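F420-reducing hydrogenase, subunit beta (Methanothermobacter marburgensis, PDB 4OMF) carries FAD and an iron-sulfur cluster and, as the beta subunit of a coenzyme F420-reducing hydrogenase, probably passes electrons from hydrogen oxidation to F420. Local coordinates at residues G31-A36 / G40-A45; G108-Q113 / L202-T207; F168-Y171 / V176-L179; K196-E201 / E255-Q260; A270-K273 / L277-P280. All blocks are in the same frame, centred on the assembly; numbering follows the deposited sequence.

Contact 1: G31-A36 / G40-A45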
# COMPACT_ATOMS: atom_id res chain seq x y z
N GLY C 31 14.03 -15.59 37.26
CA GLY C 31 15.22 -16.08 37.93
C GLY C 31 16.34 -16.46 36.97
O GLY C 31 17.51 -16.16 37.20
N LEU C 32 15.99 -17.13 35.88
CA LEU C 32 17.02 -17.60 34.96
C LEU C 32 17.60 -16.48 34.10
O LEU C 32 18.82 -16.42 33.89
CB LEU C 32 16.48 -18.71 34.07
CG LEU C 32 17.52 -19.52 33.31
CD1 LEU C 32 18.52 -20.18 34.26
CD2 LEU C 32 16.80 -20.55 32.46
N LEU C 33 16.73 -15.58 33.63
CA LEU C 33 17.20 -14.42 32.87
C LEU C 33 18.03 -13.53 33.77
O LEU C 33 19.04 -12.96 33.34
CB LEU C 33 16.02 -13.62 32.28
CG LEU C 33 15.28 -14.36 31.15
CD1 LEU C 33 14.02 -13.58 30.74
CD2 LEU C 33 16.18 -14.61 29.97
N ALA C 34 17.62 -13.41 35.03
CA ALA C 34 18.37 -12.57 35.97
C ALA C 34 19.75 -13.16 36.23
O ALA C 34 20.74 -12.43 36.33
CB ALA C 34 17.61 -12.40 37.28
N TYR C 35 19.82 -14.48 36.35
CA TYR C 35 21.09 -15.14 36.59
C TYR C 35 22.01 -14.96 35.38
O TYR C 35 23.20 -14.63 35.53
CB TYR C 35 20.88 -16.63 36.86
CG TYR C 35 22.18 -17.38 36.89
CD1 TYR C 35 23.03 -17.25 37.97
CD2 TYR C 35 22.56 -18.21 35.84
CE1 TYR C 35 24.23 -17.92 38.03
CE2 TYR C 35 23.76 -18.89 35.88
CZ TYR C 35 24.59 -18.74 36.98
OH TYR C 35 25.80 -19.39 37.06
N ALA C 36 21.47 -15.20 34.19
CA ALA C 36 22.24 -15.05 32.95
C ALA C 36 22.76 -13.63 32.77
O ALA C 36 23.90 -13.41 32.36
CB ALA C 36 21.39 -15.47 31.75
N GLY C 40 26.75 -12.35 32.94
CA GLY C 40 27.23 -11.92 31.64
C GLY C 40 27.01 -12.93 30.51
O GLY C 40 27.58 -12.80 29.43
N ILE C 41 26.17 -13.93 30.75
CA ILE C 41 25.79 -14.86 29.69
C ILE C 41 24.91 -14.13 28.68
O ILE C 41 25.00 -14.37 27.47
CB ILE C 41 25.08 -16.09 30.26
CG1 ILE C 41 26.07 -16.92 31.08
CG2 ILE C 41 24.50 -16.94 29.15
CD1 ILE C 41 25.39 -17.92 31.99
N ILE C 42 24.09 -13.21 29.18
CA ILE C 42 23.37 -12.29 28.32
C ILE C 42 23.61 -10.87 28.80
O ILE C 42 24.04 -10.65 29.95
CB ILE C 42 21.84 -12.58 28.29
CG1 ILE C 42 21.20 -12.40 29.68
CG2 ILE C 42 21.57 -13.97 27.69
CD1 ILE C 42 19.70 -12.77 29.72
N GLU C 43 23.33 -9.91 27.92
CA GLU C 43 23.50 -8.48 28.24
C GLU C 43 22.15 -7.78 28.34
O GLU C 43 22.06 -6.61 28.75
CB GLU C 43 24.38 -7.80 27.17
CG GLU C 43 25.78 -8.39 27.11
CD GLU C 43 26.57 -7.98 25.87
OE1 GLU C 43 25.96 -7.60 24.85
OE2 GLU C 43 27.82 -8.06 25.93
N GLY C 44 21.10 -8.51 27.97
CA GLY C 44 19.75 -7.99 28.03
C GLY C 44 18.80 -9.09 27.63
O GLY C 44 19.22 -10.14 27.12
N ALA C 45 17.51 -8.87 27.84
CA ALA C 45 16.52 -9.83 27.39
C ALA C 45 15.23 -9.15 26.95
O ALA C 45 14.84 -8.16 27.53
CB ALA C 45 16.21 -10.85 28.50
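Ile42 lays its CG1-CD1 branch over Ala36 and Leu33, near the end of helix 28-39. Ile42 CG1 rests on Ala36 CB at 3.7 Å. One bond further out, Ile42 CD1 meets Leu33 CD2 at 4.0 Å, where the two side chains cross obliquely. The torsion of Ile42 explains this reach: CG1 stands between the backbone N and the carbonyl carbon (chi1 63°), which turns the branch back over the helix. Leu33 uses the same methyl, CD2, to touch Ala45 CB at 4.0 Å. Ala36 also meets Ile41, CB to CB at 4.0 Å. The tip of Ile41, CD1, comes to 4.3 Å from Tyr35 CE2, while the hydroxyl of Tyr35 bonds to Gln232.

The polar part centres on the Ala36 carbonyl. Ala36 O accepts Ile42 N at 3.2 Å in a nearly straight bond (169°), although the donor stands well above the carbonyl plane. Ile41 N is nearer to Ala36 O, at 2.8 Å, but this bond is bent and weak.

Leu33 and Ala36 also pack on Leu128 of strand 126-132, and the side chain of Leu33 is about 5 Å from the FAD. Gly40 leaves the helix with positive phi (77°), and the bonds back into the last turn make this a Schellman motif, here ending a helix that leads into strand 44-51 of the mixed sheet.

Contact 2: G108-Q113 / L202-T207. With KEN (N,N-dimethylmethanamine), chain P.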
# COMPACT_ATOMS: atom_id res chain seq x y z
N GLY C 108 8.99 -18.70 15.16
CA GLY C 108 9.47 -17.60 14.34
C GLY C 108 10.94 -17.34 14.56
O GLY C 108 11.67 -17.08 13.61
N ILE C 109 11.38 -17.38 15.83
CA ILE C 109 12.79 -17.17 16.14
C ILE C 109 13.70 -18.26 15.55
O ILE C 109 14.74 -17.96 14.97
CB ILE C 109 13.01 -17.09 17.69
CG1 ILE C 109 12.28 -15.86 18.27
CG2 ILE C 109 14.51 -17.11 18.06
CD1 ILE C 109 12.18 -15.88 19.78
N ARG C 110 13.32 -19.53 15.71
CA ARG C 110 14.17 -20.63 15.25
C ARG C 110 14.18 -20.64 13.72
O ARG C 110 15.20 -20.97 13.09
CB ARG C 110 13.68 -21.98 15.80
CG ARG C 110 13.80 -22.16 17.31
CD ARG C 110 15.18 -21.81 17.84
NE ARG C 110 15.39 -22.38 19.17
CZ ARG C 110 16.41 -22.07 19.96
NH1 ARG C 110 16.52 -22.62 21.16
NH2 ARG C 110 17.31 -21.17 19.57
N LYS C 111 13.05 -20.29 13.11
CA LYS C 111 12.99 -20.19 11.66
C LYS C 111 13.94 -19.11 11.18
O LYS C 111 14.64 -19.28 10.19
CB LYS C 111 11.56 -19.90 11.16
CG LYS C 111 11.47 -19.77 9.63
CD LYS C 111 10.05 -19.62 9.14
CE LYS C 111 10.04 -19.26 7.67
NZ LYS C 111 8.64 -19.10 7.11
N MET C 112 13.99 -18.00 11.92
CA MET C 112 14.89 -16.91 11.55
C MET C 112 16.34 -17.36 11.64
O MET C 112 17.15 -17.05 10.76
CB MET C 112 14.66 -15.68 12.44
CG MET C 112 15.72 -14.58 12.29
SD MET C 112 17.12 -14.74 13.43
CE MET C 112 16.28 -14.55 15.03
N GLN C 113 16.67 -18.14 12.68
CA GLN C 113 18.08 -18.50 12.89
C GLN C 113 18.55 -19.46 11.80
O GLN C 113 19.69 -19.38 11.32
CB GLN C 113 18.31 -19.15 14.26
CG GLN C 113 18.11 -18.22 15.47
CD GLN C 113 18.36 -18.96 16.78
OE1 GLN C 113 17.65 -19.91 17.12
NE2 GLN C 113 19.39 -18.55 17.51
N LEU C 202 10.96 -26.25 20.97
CA LEU C 202 12.18 -25.81 20.30
C LEU C 202 13.00 -24.82 21.15
O LEU C 202 14.01 -24.30 20.69
CB LEU C 202 11.86 -25.19 18.93
CG LEU C 202 11.17 -26.18 17.96
CD1 LEU C 202 10.78 -25.54 16.63
CD2 LEU C 202 12.05 -27.38 17.73
N ALA C 203 12.56 -24.57 22.38
CA ALA C 203 13.25 -23.62 23.24
C ALA C 203 14.52 -24.24 23.82
O ALA C 203 14.67 -25.46 23.82
CB ALA C 203 12.34 -23.14 24.38
N ASP C 204 15.42 -23.41 24.34
CA ASP C 204 16.58 -23.95 25.06
C ASP C 204 16.17 -24.67 26.35
O ASP C 204 16.69 -25.74 26.65
CB ASP C 204 17.56 -22.86 25.40
CG ASP C 204 18.25 -22.30 24.17
OD1 ASP C 204 18.66 -23.09 23.29
OD2 ASP C 204 18.39 -21.07 24.11
N VAL C 205 15.31 -24.01 27.12
CA VAL C 205 14.70 -24.52 28.36
C VAL C 205 13.25 -24.13 28.27
O VAL C 205 12.96 -23.00 27.88
CB VAL C 205 15.28 -23.86 29.63
CG1 VAL C 205 14.86 -24.63 30.88
CG2 VAL C 205 16.75 -23.70 29.56
N SER C 206 12.34 -25.03 28.65
CA SER C 206 10.91 -24.73 28.60
C SER C 206 10.29 -24.84 29.99
O SER C 206 10.65 -25.72 30.76
CB SER C 206 10.20 -25.68 27.63
OG SER C 206 10.81 -25.71 26.35
N THR C 207 9.35 -23.95 30.33
CA THR C 207 8.80 -24.01 31.67
C THR C 207 7.32 -23.62 31.71
O THR C 207 6.84 -22.87 30.86
CB THR C 207 9.67 -23.13 32.65
OG1 THR C 207 9.23 -23.27 34.00
CG2 THR C 207 9.62 -21.66 32.24
CA1 KEN P . 20.83 -22.39 21.57
CB1 KEN P . 20.87 -20.69 19.72
CC1 KEN P . 19.34 -20.35 21.62
NE1 KEN P . 20.68 -20.91 21.20
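Arg110 reaches from helix 103-114 to the loop before strand 205-208, and Leu202 meets it first. The Arg110 chain leaves CB with CG beside the backbone N, then bends at chi2 (-50°). Arg110 CG touches Leu202 CB at 3.9 Å, and the two side chains run past each other in opposite directions. CD leads on to the guanidinium, which points its edge at Leu202 O. Arg110 NE donates to Leu202 O at 2.8 Å, tilted from the carbonyl plane, and Arg110 NH1 donates to Leu202 O as well at 3.1 Å, in the carbonyl plane. One backbone oxygen is thus gripped side-on by two nitrogens, and it lies almost exactly in the guanidinium plane.

Arg110 NH1 also faces Asp204 OD1 at 3.1 Å. This salt bridge is weak, and the place of the carboxylate oxygen is doubtful. On the other side of CZ, Arg110 NH2 donates to Gln113 OE1 at 2.8 Å in a nearly straight bond (161°), in the carbonyl plane and on a lone pair. That bond helps to fix the rotation of the guanidinium. The amide of Gln113 is held in turn by NE2 bonding to Ala123 O.

The strongest polar partner of Asp204 is Leu129 N; Thr223 OG1 also bonds to it. An N,N-dimethylmethanamine is modelled beside Arg110, Gln113 and Asp204, but its close approach to Asp204 makes its exact position doubtful. The bonds to Leu202 O and Gln113 OE1, near the guanidinium plane, orient a buried cation, and the nearby carboxylate would probably help to balance its charge.

Contact 3: F168-Y171 / V176-L179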
# COMPACT_ATOMS: atom_id res chain seq x y z
N PHE C 168 -10.35 -20.49 34.55
CA PHE C 168 -9.68 -19.20 34.42
C PHE C 168 -9.86 -18.50 35.77
O PHE C 168 -10.97 -18.45 36.28
CB PHE C 168 -10.31 -18.39 33.28
CG PHE C 168 -9.67 -17.06 33.02
CD1 PHE C 168 -8.56 -16.97 32.19
CD2 PHE C 168 -10.20 -15.90 33.55
CE1 PHE C 168 -7.97 -15.73 31.93
CE2 PHE C 168 -9.61 -14.67 33.30
CZ PHE C 168 -8.49 -14.59 32.50
N TRP C 169 -8.76 -18.00 36.34
CA TRP C 169 -8.77 -17.41 37.68
C TRP C 169 -8.40 -15.93 37.68
O TRP C 169 -7.42 -15.52 37.04
CB TRP C 169 -7.76 -18.13 38.59
CG TRP C 169 -7.90 -19.62 38.66
CD1 TRP C 169 -7.61 -20.52 37.67
CD2 TRP C 169 -8.29 -20.39 39.80
NE1 TRP C 169 -7.84 -21.80 38.12
CE2 TRP C 169 -8.26 -21.75 39.42
CE3 TRP C 169 -8.69 -20.06 41.10
CZ2 TRP C 169 -8.60 -22.79 40.30
CZ3 TRP C 169 -9.03 -21.09 41.97
CH2 TRP C 169 -8.99 -22.44 41.57
N VAL C 170 -9.14 -15.13 38.44
CA VAL C 170 -8.70 -13.75 38.66
C VAL C 170 -8.64 -13.47 40.15
O VAL C 170 -9.55 -13.79 40.88
CB VAL C 170 -9.60 -12.70 37.92
CG1 VAL C 170 -9.77 -13.08 36.44
CG2 VAL C 170 -10.93 -12.58 38.55
N TYR C 171 -7.51 -12.91 40.58
CA TYR C 171 -7.32 -12.52 41.96
C TYR C 171 -7.49 -11.01 42.10
O TYR C 171 -6.84 -10.25 41.38
CB TYR C 171 -5.93 -12.94 42.43
CG TYR C 171 -5.78 -14.44 42.44
CD1 TYR C 171 -6.04 -15.17 43.58
CD2 TYR C 171 -5.41 -15.13 41.29
CE1 TYR C 171 -5.92 -16.55 43.60
CE2 TYR C 171 -5.28 -16.51 41.29
CZ TYR C 171 -5.54 -17.21 42.45
OH TYR C 171 -5.41 -18.59 42.46
N VAL C 176 -11.21 -14.16 45.06
CA VAL C 176 -10.76 -15.04 43.97
C VAL C 176 -11.97 -15.40 43.13
O VAL C 176 -12.92 -16.00 43.62
CB VAL C 176 -10.09 -16.33 44.51
CG1 VAL C 176 -9.61 -17.22 43.35
CG2 VAL C 176 -8.92 -15.98 45.44
N LEU C 177 -11.96 -15.01 41.86
CA LEU C 177 -13.11 -15.22 40.98
C LEU C 177 -12.73 -16.18 39.86
O LEU C 177 -11.62 -16.12 39.33
CB LEU C 177 -13.58 -13.90 40.37
CG LEU C 177 -13.86 -12.78 41.38
CD1 LEU C 177 -14.03 -11.45 40.66
CD2 LEU C 177 -15.10 -13.12 42.16
N THR C 178 -13.65 -17.06 39.47
CA THR C 178 -13.30 -18.02 38.42
C THR C 178 -14.41 -18.22 37.39
O THR C 178 -15.59 -17.94 37.65
CB THR C 178 -12.95 -19.42 39.01
OG1 THR C 178 -14.11 -19.98 39.63
CG2 THR C 178 -11.83 -19.32 40.04
N LEU C 179 -13.99 -18.72 36.24
CA LEU C 179 -14.86 -19.16 35.16
C LEU C 179 -14.41 -20.56 34.75
O LEU C 179 -13.21 -20.84 34.78
CB LEU C 179 -14.77 -18.23 33.93
CG LEU C 179 -15.30 -16.81 33.99
CD1 LEU C 179 -14.92 -16.07 32.71
CD2 LEU C 179 -16.82 -16.80 34.18
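The beta hairpin of strands 167-171 and 176-180 brings Phe168 opposite Leu179 and Val170 opposite Leu177 as antiparallel hydrogen-bonded pairs. Phe168 N donates to Leu179 O at 2.9 Å, and Leu179 N returns to Phe168 O. In the second pair Val170 N meets Leu177 O at 2.8 Å and Leu177 N meets Val170 O at 2.9 Å, each donor close to the line of the carbonyl bond. Beside these bonds Val170 CG2 presses on Leu177 CB at 3.5 Å, tighter than usual for two carbons.

The hairpin supplies two of the three strands of a small antiparallel sheet, whose third strand is 160-164. The face with Phe168, Val170 and Leu179 packs on helix 140-150, where the rings of Phe168 and Phe146 meet edge-to-face.

Trp169, Tyr171, Val176 and Thr178 occupy the other face. Thr178 CG2 sits over one face of the indole, 3.4 Å from Trp169 CE3 and offset toward the rim. Val176 CG1 comes instead to the indole edge, 3.7 Å from Trp169 CE3. Trp169 NE1 donates to Gly164 O. With an alanine at Trp169, Thr178 CG2 would probably lose the ring it sits on, Val176 CG1 one of its two ring neighbours and Gly164 O this donor. Val176 spreads its two methyls between neighbours: CG2 lies alongside the phenol, 3.5 Å from Tyr171 CD1, while CG1 serves both rings.

Contact 4: K196-E201 / E255-Q260. With FAD (flavin-adenine dinucleotide), chain R.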
# COMPACT_ATOMS: atom_id res chain seq x y z
N LYS C 196 0.40 -27.22 17.34
CA LYS C 196 0.70 -28.57 17.85
C LYS C 196 1.64 -28.57 19.05
O LYS C 196 1.87 -29.61 19.68
CB LYS C 196 1.33 -29.44 16.75
CG LYS C 196 0.42 -29.69 15.54
CD LYS C 196 1.22 -29.80 14.23
CE LYS C 196 1.87 -31.17 14.06
NZ LYS C 196 2.32 -31.42 12.65
N ASP C 197 2.22 -27.42 19.35
CA ASP C 197 3.33 -27.33 20.29
C ASP C 197 2.84 -26.79 21.64
O ASP C 197 2.51 -25.61 21.76
CB ASP C 197 4.42 -26.43 19.68
CG ASP C 197 5.76 -26.47 20.41
OD1 ASP C 197 5.82 -26.78 21.62
OD2 ASP C 197 6.77 -26.14 19.75
N TYR C 198 2.79 -27.66 22.64
CA TYR C 198 2.34 -27.26 23.97
C TYR C 198 3.48 -26.80 24.86
O TYR C 198 3.39 -25.77 25.52
CB TYR C 198 1.59 -28.41 24.65
CG TYR C 198 1.06 -28.04 26.03
CD1 TYR C 198 0.25 -26.92 26.20
CD2 TYR C 198 1.37 -28.79 27.14
CE1 TYR C 198 -0.24 -26.58 27.44
CE2 TYR C 198 0.88 -28.45 28.40
CZ TYR C 198 0.08 -27.34 28.53
OH TYR C 198 -0.42 -26.98 29.76
N VAL C 199 4.56 -27.58 24.90
CA VAL C 199 5.60 -27.32 25.88
C VAL C 199 6.81 -26.60 25.29
O VAL C 199 7.92 -26.73 25.81
CB VAL C 199 6.08 -28.63 26.56
CG1 VAL C 199 5.02 -29.14 27.55
CG2 VAL C 199 6.41 -29.71 25.53
N ALA C 200 6.59 -25.81 24.24
CA ALA C 200 7.67 -25.03 23.62
C ALA C 200 8.85 -25.94 23.29
O ALA C 200 9.94 -25.80 23.85
CB ALA C 200 8.12 -23.88 24.54
N GLU C 201 8.62 -26.88 22.38
CA GLU C 201 9.57 -27.94 22.08
C GLU C 201 10.90 -27.47 21.50
O GLU C 201 11.86 -28.22 21.53
CB GLU C 201 8.93 -28.94 21.11
CG GLU C 201 7.71 -29.63 21.72
CD GLU C 201 6.95 -30.51 20.73
OE1 GLU C 201 7.59 -31.01 19.78
OE2 GLU C 201 5.72 -30.69 20.91
N GLU C 255 1.82 -34.70 29.96
CA GLU C 255 1.74 -35.50 28.74
C GLU C 255 0.30 -35.59 28.23
O GLU C 255 0.07 -35.61 27.02
CB GLU C 255 2.29 -36.90 28.99
CG GLU C 255 3.79 -36.88 29.31
CD GLU C 255 4.32 -38.22 29.83
OE1 GLU C 255 3.53 -38.99 30.43
OE2 GLU C 255 5.52 -38.49 29.65
N LYS C 256 -0.67 -35.61 29.14
CA LYS C 256 -2.07 -35.69 28.71
C LYS C 256 -2.43 -34.44 27.92
O LYS C 256 -2.95 -34.52 26.81
CB LYS C 256 -3.01 -35.83 29.90
CG LYS C 256 -4.45 -36.14 29.47
CD LYS C 256 -5.47 -35.49 30.38
CE LYS C 256 -5.30 -35.93 31.83
NZ LYS C 256 -6.15 -35.11 32.75
N LEU C 257 -2.15 -33.28 28.50
CA LEU C 257 -2.50 -32.01 27.85
C LEU C 257 -1.75 -31.81 26.52
O LEU C 257 -2.35 -31.36 25.55
CB LEU C 257 -2.23 -30.84 28.81
CG LEU C 257 -3.10 -30.89 30.08
CD1 LEU C 257 -2.84 -29.71 30.99
CD2 LEU C 257 -4.57 -30.95 29.72
N ALA C 258 -0.47 -32.17 26.49
CA ALA C 258 0.33 -32.08 25.26
C ALA C 258 -0.27 -32.96 24.14
O ALA C 258 -0.33 -32.55 22.98
CB ALA C 258 1.81 -32.48 25.54
N ALA C 259 -0.73 -34.15 24.51
CA ALA C 259 -1.35 -35.06 23.54
C ALA C 259 -2.73 -34.56 23.12
O ALA C 259 -3.10 -34.69 21.95
CB ALA C 259 -1.45 -36.49 24.11
N GLN C 260 -3.50 -34.02 24.06
CA GLN C 260 -4.78 -33.39 23.73
C GLN C 260 -4.57 -32.28 22.71
O GLN C 260 -5.32 -32.16 21.74
CB GLN C 260 -5.49 -32.82 24.97
CG GLN C 260 -6.11 -33.87 25.89
CD GLN C 260 -6.87 -33.25 27.05
OE1 GLN C 260 -6.94 -32.04 27.19
NE2 GLN C 260 -7.47 -34.10 27.89
PA FAD R . 7.86 -15.24 35.78
O1A FAD R . 6.49 -14.91 36.32
O2A FAD R . 9.11 -15.07 36.58
O5B FAD R . 8.04 -14.39 34.44
C5B FAD R . 7.02 -14.57 33.45
C4B FAD R . 7.63 -14.19 32.10
O4B FAD R . 6.65 -14.41 31.08
C3B FAD R . 8.00 -12.71 32.08
O3B FAD R . 9.34 -12.52 31.59
C2B FAD R . 7.00 -12.12 31.10
O2B FAD R . 7.60 -11.05 30.35
C1B FAD R . 6.62 -13.29 30.21
N9A FAD R . 5.27 -13.09 29.67
C8A FAD R . 4.16 -12.84 30.39
N7A FAD R . 3.08 -12.74 29.59
C5A FAD R . 3.52 -12.93 28.32
C6A FAD R . 2.90 -12.93 26.97
N6A FAD R . 1.57 -12.69 26.80
N1A FAD R . 3.70 -13.19 25.93
C2A FAD R . 5.03 -13.39 26.06
N3A FAD R . 5.67 -13.39 27.25
C4A FAD R . 4.96 -13.17 28.38
N1 FAD R . 1.62 -22.41 31.48
C2 FAD R . 1.24 -23.75 31.43
O2 FAD R . 1.68 -24.53 32.29
N3 FAD R . 0.35 -24.16 30.44
C4 FAD R . -0.12 -23.27 29.49
O4 FAD R . -0.88 -23.69 28.60
C4X FAD R . -0.27 -21.90 29.93
N5 FAD R . -0.89 -20.99 28.93
C5X FAD R . -0.06 -19.80 28.67
C6 FAD R . -0.57 -18.94 27.69
C7 FAD R . -0.00 -17.67 27.51
C7M FAD R . -0.54 -16.73 26.44
C8 FAD R . 1.06 -17.30 28.33
C8M FAD R . 1.76 -15.96 28.24
C9 FAD R . 1.56 -18.16 29.33
C9A FAD R . 0.94 -19.39 29.57
N10 FAD R . 1.50 -20.30 30.50
C10 FAD R . 0.86 -21.48 30.80
C1' FAD R . 2.81 -20.09 31.16
C2' FAD R . 2.73 -19.45 32.52
O2' FAD R . 1.56 -18.82 32.79
C3' FAD R . 3.87 -18.83 32.88
O3' FAD R . 4.09 -17.67 32.21
C4' FAD R . 5.10 -19.70 33.06
O4' FAD R . 4.85 -20.81 33.95
C5' FAD R . 6.29 -18.88 33.55
O5' FAD R . 6.14 -18.59 34.94
P FAD R . 7.38 -18.13 35.83
O1P FAD R . 8.49 -19.13 35.57
O2P FAD R . 6.93 -17.93 37.25
O3P FAD R . 7.81 -16.73 35.14
O HOH W 1 1.47 -30.86 22.18
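The Tyr198 ring meets Leu257 and Ala258 aslant and turns one edge to the flavin of FAD. At that edge, near the ring plane, FAD O4 lies 3.2 Å from Tyr198 CE1. The phenol oxygen takes the flavin imide: FAD N3 donates to Tyr198 OH at 3.0 Å in a nearly straight bond (162°). CG is anti to the backbone N (chi1 -179°), which swings the ring out of the loop and between helix and cofactor.

Toward the helix the contacts are mainly van der Waals. Tyr198 CE2 touches Leu257 CB at 3.9 Å, and Tyr198 CD2 touches Ala258 CB at 4.0 Å. Leu257 CD1 reaches the hydroxyl, 3.8 Å from Tyr198 OH.

The loop follows Cys192 and Cys195 of the iron-sulfur cluster pocket, and helix 251-275 packs against it through Leu257 and Ala258. Tyr198 belongs to the FAD pocket, and its side chain is also about 7 Å from the cluster. Within the loop, Asp197 OD1 accepts Glu201 N on its syn lone pair.

A water joins the backbones, 2.8 Å from Lys196 O and 2.6 Å from Ala258 O. Lys262 adds direct ties, bonding to Lys196 O and forming a salt bridge with Glu201.

Contact 5: A270-K273 / L277-P280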
# COMPACT_ATOMS: atom_id res chain seq x y z
N ALA C 270 -6.50 -30.95 9.36
CA ALA C 270 -7.19 -31.74 8.35
C ALA C 270 -8.43 -31.03 7.82
O ALA C 270 -8.73 -31.10 6.63
CB ALA C 270 -7.57 -33.11 8.90
N ALA C 271 -9.17 -30.38 8.72
CA ALA C 271 -10.34 -29.61 8.32
C ALA C 271 -9.98 -28.47 7.33
O ALA C 271 -10.70 -28.23 6.36
CB ALA C 271 -11.02 -29.04 9.55
N ARG C 272 -8.86 -27.79 7.59
CA ARG C 272 -8.36 -26.74 6.68
C ARG C 272 -8.09 -27.29 5.31
O ARG C 272 -8.46 -26.68 4.30
CB ARG C 272 -7.06 -26.13 7.19
CG ARG C 272 -7.25 -25.17 8.32
CD ARG C 272 -5.94 -24.44 8.63
NE ARG C 272 -5.55 -23.48 7.59
CZ ARG C 272 -6.01 -22.24 7.54
NH1 ARG C 272 -6.89 -21.81 8.44
NH2 ARG C 272 -5.59 -21.41 6.59
N LYS C 273 -7.44 -28.45 5.26
CA LYS C 273 -7.07 -29.02 3.98
C LYS C 273 -8.29 -29.46 3.20
O LYS C 273 -8.32 -29.34 1.98
CB LYS C 273 -6.08 -30.18 4.17
CG LYS C 273 -4.65 -29.66 4.40
CD LYS C 273 -3.68 -30.71 4.94
CE LYS C 273 -2.42 -30.05 5.50
NZ LYS C 273 -1.50 -31.04 6.14
N LEU C 277 -7.86 -24.55 2.26
CA LEU C 277 -7.15 -23.42 2.85
C LEU C 277 -5.66 -23.70 3.00
O LEU C 277 -5.28 -24.82 3.35
CB LEU C 277 -7.74 -23.06 4.22
CG LEU C 277 -9.17 -22.53 4.22
CD1 LEU C 277 -9.63 -22.32 5.66
CD2 LEU C 277 -9.22 -21.21 3.47
N PRO C 278 -4.81 -22.70 2.75
CA PRO C 278 -3.37 -22.90 2.90
C PRO C 278 -2.98 -23.24 4.33
O PRO C 278 -3.45 -22.62 5.28
CB PRO C 278 -2.78 -21.54 2.48
CG PRO C 278 -3.90 -20.56 2.79
CD PRO C 278 -5.14 -21.30 2.40
N THR C 279 -2.10 -24.23 4.47
CA THR C 279 -1.69 -24.69 5.79
C THR C 279 -0.22 -25.09 5.77
O THR C 279 0.17 -25.94 4.98
CB THR C 279 -2.54 -25.90 6.24
OG1 THR C 279 -3.93 -25.58 6.05
CG2 THR C 279 -2.25 -26.25 7.71
N PRO C 280 0.60 -24.48 6.63
CA PRO C 280 2.04 -24.80 6.63
C PRO C 280 2.37 -26.10 7.36
O PRO C 280 3.52 -26.54 7.30
CB PRO C 280 2.66 -23.60 7.37
CG PRO C 280 1.61 -23.19 8.33
CD PRO C 280 0.26 -23.45 7.63
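Arg272 holds the C-terminal tail by several hydrogen bonds, and its backbone makes the first. Leu277 N donates to Arg272 O at 3.0 Å, tying the turn to the last part of helix 251-275.

The side-chain bonds come next. The Arg272 chain bends at chi3 (71°), which swings the guanidinium across the tail with its edge toward Pro278 and Thr279. Arg272 NE donates to Thr279 OG1 at 3.1 Å, near the guanidinium plane. Arg272 NH2 donates to Pro278 O at 2.8 Å (157°), slightly tilted from the carbonyl plane. NE makes a second, weak bond to the same carbonyl. NH2 also bonds to the backbone of a neighbouring subunit, and this is its strongest polar partner.

Van der Waals packing adds to these bonds. Leu277 CB lies over one face of the guanidinium, offset toward the rim, 3.6 Å from Arg272 NH2. Further out, Leu277 CD1 comes to 3.9 Å from Arg272 NH1. The two side chains cross at about a right angle. Lys273 adds a looser touch, CE to Thr279 CB at 4.2 Å.

With an alanine in place of Arg272, Pro278 O and Thr279 OG1 would probably be left without these donors, and the neighbouring subunit's backbone without its bond from NH2.

Charge pairing belongs to Lys273, whose NZ forms a salt bridge with the terminal carboxylate of Phe281. The tail thus folds back beside the end of helix 251-275, and Leu277, Pro278 and Pro280 also pack against other protein chains of the assembly.

From the N terminus, contact 1 closes a short loop between helix 28-39 and strand 44-51. Contact 2 closes a long one, joining helix 103-114 to the approach to strand 205-208. Contact 3, a hairpin, is nested inside it, on a separate small sheet. Contact 4 crosses contact 2: its loop starts just before 202-207 and ends on helix 251-275. Contact 5 follows in series and closes the short turn after that helix, its centre about 20 Å from that of contact 4. Contacts 1 and 2 touch through Leu32 and Val205 and reach the same mixed sheet. Contacts 2 and 4 meet where Ser206 OG probably bonds to Ala200 O.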